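Local coordinates for packaging protein UL32 (Human herpesvirus 8 type M, PDB 6XF9), which forms a pentameric ring, binds zinc and is required for packaging of the viral genome, probably by controlling where new capsids localise in the nucleus, at residues 434-437 and 438-442. Residues are numbered along the deposited sequence; the frame is centred on the assembly and turned at random.
Sequences GKTT and SLDII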
# COMPACT_ATOMS: atom_id res chain seq x y z
N GLY D 434 -6.82 15.55 -8.99
CA GLY D 434 -7.01 14.40 -8.13
C GLY D 434 -6.40 14.55 -6.75
O GLY D 434 -5.39 15.25 -6.60
N LYS D 435 -6.98 13.92 -5.73
CA LYS D 435 -6.48 14.13 -4.39
C LYS D 435 -5.08 13.58 -4.24
O LYS D 435 -4.24 14.23 -3.61
CB LYS D 435 -7.37 13.43 -3.36
CG LYS D 435 -7.09 13.81 -1.91
CD LYS D 435 -7.80 12.86 -0.95
CE LYS D 435 -9.26 13.30 -0.75
NZ LYS D 435 -9.33 14.76 -0.35
N THR D 436 -4.77 12.46 -4.89
CA THR D 436 -3.45 11.89 -4.64
C THR D 436 -2.36 12.72 -5.29
O THR D 436 -1.31 12.96 -4.67
CB THR D 436 -3.38 10.45 -5.14
OG1 THR D 436 -4.35 9.66 -4.43
CG2 THR D 436 -1.99 9.91 -4.84
N THR D 437 -2.58 13.17 -6.52
CA THR D 437 -1.58 14.03 -7.15
C THR D 437 -1.56 15.43 -6.53
O THR D 437 -0.51 16.07 -6.53
CB THR D 437 -1.83 14.13 -8.65
OG1 THR D 437 -3.06 14.82 -8.86
CG2 THR D 437 -1.92 12.74 -9.28
N SER D 438 -2.67 15.90 -5.97
CA SER D 438 -2.67 17.20 -5.30
C SER D 438 -1.78 17.19 -4.06
O SER D 438 -0.95 18.09 -3.86
CB SER D 438 -4.09 17.60 -4.93
OG SER D 438 -4.08 18.83 -4.25
N LEU D 439 -1.91 16.16 -3.24
CA LEU D 439 -1.13 16.09 -2.00
C LEU D 439 0.31 15.71 -2.28
O LEU D 439 1.19 15.95 -1.44
CB LEU D 439 -1.79 15.09 -1.05
CG LEU D 439 -3.27 15.33 -0.72
CD1 LEU D 439 -3.77 14.25 0.22
CD2 LEU D 439 -3.49 16.73 -0.17
N ASP D 440 0.58 15.15 -3.45
CA ASP D 440 1.94 14.88 -3.90
C ASP D 440 2.69 16.16 -4.25
O ASP D 440 3.87 16.32 -3.93
CB ASP D 440 1.87 13.94 -5.09
CG ASP D 440 1.99 12.48 -4.68
OD1 ASP D 440 2.83 12.22 -3.78
OD2 ASP D 440 1.23 11.63 -5.21
N ILE D 441 2.02 17.07 -4.96
CA ILE D 441 2.59 18.37 -5.26
C ILE D 441 2.91 19.11 -3.96
O ILE D 441 4.03 19.60 -3.76
CB ILE D 441 1.63 19.16 -6.15
CG1 ILE D 441 1.48 18.45 -7.50
CG2 ILE D 441 2.13 20.55 -6.34
CD1 ILE D 441 0.39 19.02 -8.40
N ILE D 442 1.95 19.15 -3.04
CA ILE D 442 2.12 19.89 -1.79
C ILE D 442 3.32 19.37 -1.00
O ILE D 442 4.06 20.16 -0.41
CB ILE D 442 0.82 19.82 -0.96
CG1 ILE D 442 -0.21 20.75 -1.58
CG2 ILE D 442 1.11 20.18 0.47
CD1 ILE D 442 -1.59 20.59 -1.02
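Ser438 N reaches back to Gly434 O and closes the first turn of the alpha-helix 435-451, for which Gly434 occupies the N-cap position. The turn is a compact example of how a helix start is built from i to i+4 backbone bonds, with side chains three or four residues apart meeting beside them. Ser438 N to Gly434 O measures 2.9 Å, and the same pattern carries Leu439 N to Lys435 O and Ile441 N to Thr437 O, both nearly straight at the hydrogen. Asp440 N to Thr436 O is the most bent of the four, with an N-H...O angle of 136°. Gly434 O also receives a weak hydrogen bond of 3.3 Å from Thr437 OG1, which chi1 of 67° holds between its own backbone N and carbonyl carbon, facing back toward the helix start.

One aliphatic contact has the same spacing: Lys435 and Leu439 run alongside each other, the CG of the lysine 4.0 Å from CD1 of the leucine. Packing against neighbours is separate from this pair. Toward helix 416-430, Ser438 and Ile441 pack on Leu428, while Leu439 meets Thr175 of a second subunit, so this surface turn touches both a neighbouring helix and the ring partner.

Thr436 and Asp440 also extend from the helix together, but their contact would be expected to be partly unfavourable if the carboxylate is charged. The carboxylate turns back toward Thr436, chi1 -93°, placing OD2 3.7 Å from Thr436 CG2 but only 2.9 Å from Thr436 O.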